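Local coordinates for ABC sugar (Ribose) transporter, periplasmic substrate-binding subunit (Rhodobacter sphaeroides, PDB 3L49), which probably binds a sugar in the periplasm and delivers it to an ABC transporter, at residues A[25-30]-A[66-71]; A[99-104]-A[256-261]. All coordinates share one frame; numbering follows the deposited sequence.

Interaction 1 of 2, residues A[25-30]-A[66-71]; sequences QAQIAE and IEQLGN
Gln27 of helix 18-33 meets Gln68 and Ile66 of strand 64-68 in a buried helix-on-sheet contact, polar at one end and apolar at the other. It lies in the first lobe of the type I periplasmic-binding-protein fold, whose Rossmann-like parallel sheet here runs in the order 37-42, 7-12, 64-68, 89-92, 101-105. Helix 18-33 follows strand 7-12 and also reaches over the next strand, 64-68. The backbones stay well apart, with 8.7 Å between Gln27 CA and Ile66 CA, and the extended Gln27 side chain bridges the distance. Its NE2 donates to Gln68 OE1 in a short bond of 2.6 Å. The acceptor lies in the plane of the Gln27 amide and receives the N-H nearly along its own C=O axis, yet the bond is bent, at 141°, and the two amide planes are turned 38° apart. NE2 also donates to Ala23 O, one turn earlier in the same helix, which leaves the carbonyl end of the amide pointing into the apolar layer. With CG opposite its backbone N (chi1 172°), Gln68 extends its amide up to the helix, where its NE2 donates to Asp20 O. Gln68 thus ties two places on helix 18-33, and these bonds fix which way round its amide sits. Its side chain lies about 7 Å from a bound unidentified ligand, consistent with a place behind the residues that line the pocket. Val92 of the neighbouring strand and Val256 of helix 248-263 help enclose Gln27 and Ile66. Within this packing Gln27 OE1 is buried and finds no hydrogen-bonding partner: it rests against aliphatic carbon, 3.4 Å from Ile66 CG2 and 3.9 Å from Ile66 CD1.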
loop_
_atom_site.group_PDB
_atom_site.type_symbol
_atom_site.label_atom_id
_atom_site.label_comp_id
_atom_site.label_asym_id
_atom_site.label_seq_id
_atom_site.Cartn_x
_atom_site.Cartn_y
_atom_site.Cartn_z
ATOM N N GLN A 25 -10.844 9.856 2.404
ATOM C CA GLN A 25 -11.392 11.033 3.074
ATOM C C GLN A 25 -10.787 12.320 2.527
ATOM O O GLN A 25 -11.483 13.331 2.405
ATOM C CB GLN A 25 -11.078 10.964 4.561
ATOM C CG GLN A 25 -12.232 11.252 5.472
ATOM C CD GLN A 25 -12.750 9.995 6.133
ATOM O OE1 GLN A 25 -12.318 9.631 7.231
ATOM N NE2 GLN A 25 -13.668 9.308 5.459
ATOM N N ALA A 26 -9.486 12.268 2.218
ATOM C CA ALA A 26 -8.729 13.413 1.694
ATOM C C ALA A 26 -9.211 13.833 0.309
ATOM O O ALA A 26 -9.261 15.030 0.003
ATOM C CB ALA A 26 -7.250 13.096 1.657
ATOM N N GLN A 27 -9.547 12.837 -0.513
ATOM C CA GLN A 27 -10.138 13.062 -1.824
ATOM C C GLN A 27 -11.480 13.779 -1.730
ATOM O O GLN A 27 -11.679 14.797 -2.394
ATOM C CB GLN A 27 -10.304 11.743 -2.584
ATOM C CG GLN A 27 -9.027 11.227 -3.200
ATOM C CD GLN A 27 -9.114 9.758 -3.540
ATOM O OE1 GLN A 27 -9.642 9.386 -4.576
ATOM N NE2 GLN A 27 -8.600 8.915 -2.660
ATOM N N ILE A 28 -12.376 13.249 -0.894
ATOM C CA ILE A 28 -13.707 13.824 -0.680
ATOM C C ILE A 28 -13.586 15.269 -0.214
ATOM O O ILE A 28 -14.218 16.165 -0.787
ATOM C CB ILE A 28 -14.536 12.991 0.338
ATOM C CG1 ILE A 28 -14.843 11.593 -0.214
ATOM C CG2 ILE A 28 -15.849 13.695 0.715
ATOM C CD1 ILE A 28 -15.403 10.620 0.842
ATOM N N ALA A 29 -12.743 15.480 0.802
ATOM C CA ALA A 29 -12.510 16.797 1.408
ATOM C C ALA A 29 -11.990 17.825 0.408
ATOM O O ALA A 29 -12.420 18.980 0.421
ATOM C CB ALA A 29 -11.544 16.674 2.579
ATOM N N GLU A 30 -11.078 17.387 -0.463
ATOM C CA GLU A 30 -10.469 18.269 -1.450
ATOM C C GLU A 30 -11.416 18.623 -2.595
ATOM O O GLU A 30 -11.420 19.768 -3.064
ATOM C CB GLU A 30 -9.139 17.694 -1.967
ATOM C CG GLU A 30 -8.200 18.730 -2.619
ATOM C CD GLU A 30 -7.848 19.938 -1.717
ATOM O OE1 GLU A 30 -7.969 19.854 -0.470
ATOM O OE2 GLU A 30 -7.432 20.985 -2.264
ATOM N N ILE A 66 -11.635 9.097 -10.089
ATOM C CA ILE A 66 -10.420 8.699 -9.370
ATOM C C ILE A 66 -10.548 7.284 -8.832
ATOM O O ILE A 66 -11.449 6.975 -8.063
ATOM C CB ILE A 66 -10.036 9.642 -8.206
ATOM C CG1 ILE A 66 -10.181 11.120 -8.590
ATOM C CG2 ILE A 66 -8.603 9.364 -7.785
ATOM C CD1 ILE A 66 -9.857 12.077 -7.449
ATOM N N GLU A 67 -9.640 6.416 -9.249
ATOM C CA GLU A 67 -9.662 5.036 -8.804
ATOM C C GLU A 67 -8.597 4.845 -7.718
ATOM O O GLU A 67 -7.464 5.272 -7.880
ATOM C CB GLU A 67 -9.420 4.113 -10.005
ATOM C CG GLU A 67 -9.913 2.679 -9.840
ATOM C CD GLU A 67 -9.069 1.865 -8.878
ATOM O OE1 GLU A 67 -7.837 2.066 -8.840
ATOM O OE2 GLU A 67 -9.647 1.037 -8.148
ATOM N N GLN A 68 -8.951 4.176 -6.625
ATOM C CA GLN A 68 -7.986 3.922 -5.551
ATOM C C GLN A 68 -7.779 2.435 -5.258
ATOM O O GLN A 68 -8.714 1.735 -4.881
ATOM C CB GLN A 68 -8.411 4.664 -4.289
ATOM C CG GLN A 68 -7.602 4.346 -3.058
ATOM C CD GLN A 68 -7.999 5.209 -1.885
ATOM O OE1 GLN A 68 -8.282 6.395 -2.045
ATOM N NE2 GLN A 68 -8.029 4.618 -0.691
ATOM N N LEU A 69 -6.542 1.976 -5.447
ATOM C CA LEU A 69 -6.094 0.599 -5.139
ATOM C C LEU A 69 -6.889 -0.526 -5.803
ATOM O O LEU A 69 -7.645 -0.295 -6.740
ATOM C CB LEU A 69 -5.976 0.379 -3.624
ATOM C CG LEU A 69 -4.771 1.067 -2.981
ATOM C CD1 LEU A 69 -5.051 1.382 -1.528
ATOM C CD2 LEU A 69 -3.499 0.218 -3.133
ATOM N N GLY A 70 -6.702 -1.750 -5.318
ATOM C CA GLY A 70 -7.382 -2.899 -5.893
ATOM C C GLY A 70 -6.530 -3.669 -6.879
ATOM O O GLY A 70 -5.399 -3.277 -7.182
ATOM N N ASN A 71 -7.087 -4.769 -7.377
ATOM C CA ASN A 71 -6.404 -5.636 -8.330
ATOM C C ASN A 71 -6.533 -5.115 -9.748
ATOM O O ASN A 71 -7.645 -4.932 -10.249
ATOM C CB ASN A 71 -6.952 -7.058 -8.243
ATOM C CG ASN A 71 -6.263 -7.891 -7.178
ATOM O OD1 ASN A 71 -6.039 -9.080 -7.382
ATOM N ND2 ASN A 71 -5.921 -7.279 -6.044
#

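Interaction 2 of 2, residues A[99-104]-A[256-261]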
loop_
_atom_site.group_PDB
_atom_site.type_symbol
_atom_site.label_atom_id
_atom_site.label_comp_id
_atom_site.label_asym_id
_atom_site.label_seq_id
_atom_site.Cartn_x
_atom_site.Cartn_y
_atom_site.Cartn_z
ATOM N N ALA A 99 -4.668 5.556 -17.085
ATOM C CA ALA A 99 -4.773 6.813 -16.339
ATOM C C ALA A 99 -3.965 7.972 -16.936
ATOM O O ALA A 99 -2.851 7.783 -17.421
ATOM C CB ALA A 99 -4.364 6.587 -14.886
ATOM N N ILE A 100 -4.545 9.171 -16.880
ATOM C CA ILE A 100 -3.845 10.420 -17.171
ATOM C C ILE A 100 -2.705 10.641 -16.158
ATOM O O ILE A 100 -1.592 11.024 -16.521
ATOM C CB ILE A 100 -4.845 11.612 -17.150
ATOM C CG1 ILE A 100 -5.739 11.565 -18.395
ATOM C CG2 ILE A 100 -4.129 12.974 -17.048
ATOM C CD1 ILE A 100 -7.096 12.214 -18.210
ATOM N N ASN A 101 -2.992 10.356 -14.895
ATOM C CA ASN A 101 -2.074 10.625 -13.800
ATOM C C ASN A 101 -2.249 9.570 -12.709
ATOM O O ASN A 101 -3.361 9.113 -12.446
ATOM C CB ASN A 101 -2.311 12.054 -13.261
ATOM C CG ASN A 101 -1.556 12.342 -11.954
ATOM O OD1 ASN A 101 -2.029 12.006 -10.866
ATOM N ND2 ASN A 101 -0.391 12.983 -12.061
ATOM N N ASN A 102 -1.141 9.182 -12.095
ATOM C CA ASN A 102 -1.152 8.342 -10.916
ATOM C C ASN A 102 -0.473 9.064 -9.765
ATOM O O ASN A 102 0.737 9.244 -9.792
ATOM C CB ASN A 102 -0.430 7.022 -11.198
ATOM C CG ASN A 102 -0.396 6.110 -9.988
ATOM O OD1 ASN A 102 -1.415 5.883 -9.335
ATOM N ND2 ASN A 102 0.779 5.580 -9.685
ATOM N N THR A 103 -1.248 9.489 -8.767
ATOM C CA THR A 103 -0.681 10.074 -7.553
ATOM C C THR A 103 -0.384 8.954 -6.550
ATOM O O THR A 103 -1.212 8.084 -6.336
ATOM C CB THR A 103 -1.604 11.161 -6.945
ATOM O OG1 THR A 103 -1.855 12.174 -7.929
ATOM C CG2 THR A 103 -0.951 11.816 -5.731
ATOM N N THR A 104 0.803 8.985 -5.948
ATOM C CA THR A 104 1.333 7.842 -5.200
ATOM C C THR A 104 2.555 8.268 -4.376
ATOM O O THR A 104 2.747 9.448 -4.143
ATOM C CB THR A 104 1.677 6.665 -6.177
ATOM O OG1 THR A 104 2.103 5.504 -5.448
ATOM C CG2 THR A 104 2.742 7.077 -7.211
ATOM N N VAL A 256 -6.618 14.995 -6.433
ATOM C CA VAL A 256 -7.754 15.856 -6.765
ATOM C C VAL A 256 -7.292 17.126 -7.487
ATOM O O VAL A 256 -7.975 17.620 -8.387
ATOM C CB VAL A 256 -8.629 16.165 -5.513
ATOM C CG1 VAL A 256 -9.773 17.118 -5.846
ATOM C CG2 VAL A 256 -9.198 14.883 -4.955
ATOM N N GLN A 257 -6.128 17.654 -7.128
ATOM C CA GLN A 257 -5.651 18.823 -7.864
ATOM C C GLN A 257 -4.991 18.481 -9.191
ATOM O O GLN A 257 -4.856 19.346 -10.033
ATOM C CB GLN A 257 -4.820 19.792 -7.026
ATOM C CG GLN A 257 -4.167 19.220 -5.819
ATOM C CD GLN A 257 -4.195 20.192 -4.661
ATOM O OE1 GLN A 257 -3.164 20.477 -4.064
ATOM N NE2 GLN A 257 -5.377 20.713 -4.341
ATOM N N ASN A 258 -4.613 17.223 -9.384
ATOM C CA ASN A 258 -4.303 16.737 -10.723
ATOM C C ASN A 258 -5.556 16.704 -11.594
ATOM O O ASN A 258 -5.512 17.091 -12.762
ATOM C CB ASN A 258 -3.639 15.366 -10.673
ATOM C CG ASN A 258 -2.162 15.453 -10.358
ATOM O OD1 ASN A 258 -1.465 16.348 -10.846
ATOM N ND2 ASN A 258 -1.675 14.529 -9.537
ATOM N N VAL A 259 -6.669 16.255 -11.013
ATOM C CA VAL A 259 -7.975 16.330 -11.667
ATOM C C VAL A 259 -8.343 17.785 -11.984
ATOM O O VAL A 259 -8.661 18.123 -13.124
ATOM C CB VAL A 259 -9.094 15.699 -10.798
ATOM C CG1 VAL A 259 -10.434 15.788 -11.505
ATOM C CG2 VAL A 259 -8.782 14.252 -10.474
ATOM N N ALA A 260 -8.274 18.639 -10.969
ATOM C CA ALA A 260 -8.634 20.049 -11.099
ATOM C C ALA A 260 -7.742 20.798 -12.092
ATOM O O ALA A 260 -8.194 21.737 -12.738
ATOM C CB ALA A 260 -8.598 20.720 -9.739
ATOM N N ARG A 261 -6.486 20.367 -12.212
ATOM C CA ARG A 261 -5.536 20.978 -13.136
ATOM C C ARG A 261 -5.902 20.614 -14.564
ATOM O O ARG A 261 -5.984 21.482 -15.427
ATOM C CB ARG A 261 -4.108 20.515 -12.833
ATOM C CG ARG A 261 -3.060 21.590 -12.979
ATOM C CD ARG A 261 -1.645 21.047 -12.810
ATOM N NE ARG A 261 -0.697 22.129 -12.549
ATOM C CZ ARG A 261 -0.123 22.888 -13.480
ATOM N NH1 ARG A 261 -0.376 22.696 -14.769
ATOM N NH2 ARG A 261 0.718 23.848 -13.119
#
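Asn258 of helix 248-263 lays its amide over one face of the Asn101 amide and reaches on to Thr103, so the tight part of this contact is a small buried polar patch. With Asn258 CG opposite its own carbonyl carbon (chi1 -81°), the amide crosses above that of Asn101, the planes 48° apart and Asn258 CG 3.5 Å from both OD1 and ND2 of Asn101. Asn258 ND2 comes within 2.9 Å of Asn101 OD1, but at an angle too poor for a hydrogen bond. It donates instead to Thr103 OG1, 2.9 Å away and in the plane of the Asn258 amide, though at a bent 130°. Its second acceptor is Thr272 OG1; Asn101 ND2 donates to Lys269 O and to the same Thr272 OG1. With an alanine here, the hydroxyls of Thr103 and Thr272 would probably lose a shared donor and a gap would open over the Asn101 amide. The contact loosens further along the helix, where Ala260 is partly exposed and the exposed Arg261 lies against Gln266 and Val268 of the nearby loop. A helix laid on adjacent parallel strands, here 101-105 and 271-280, is the alpha/beta layering of a type I periplasmic-binding-protein lobe.

In the fold
From the N terminus, interaction 1 closes first: the chain leaves helix 18-33, runs through strand 37-42 and helix 47-60, and returns along strand 64-68. Interaction 2 opens only afterwards, so the two are in series, neither nested nor crossed. Its loop is far longer, with 151 residues between 99-104 and 256-261; the chain passes into the second lobe and comes back before helix 248-263 settles on the first. The contacts share one face of the same sheet, their centres about 11 Å apart. Val256 joins them, its CG2 packing 3.6 Å from Gln27 O and 3.8 Å from Ile66 CD1, which sets the returning helix beside helix 18-33.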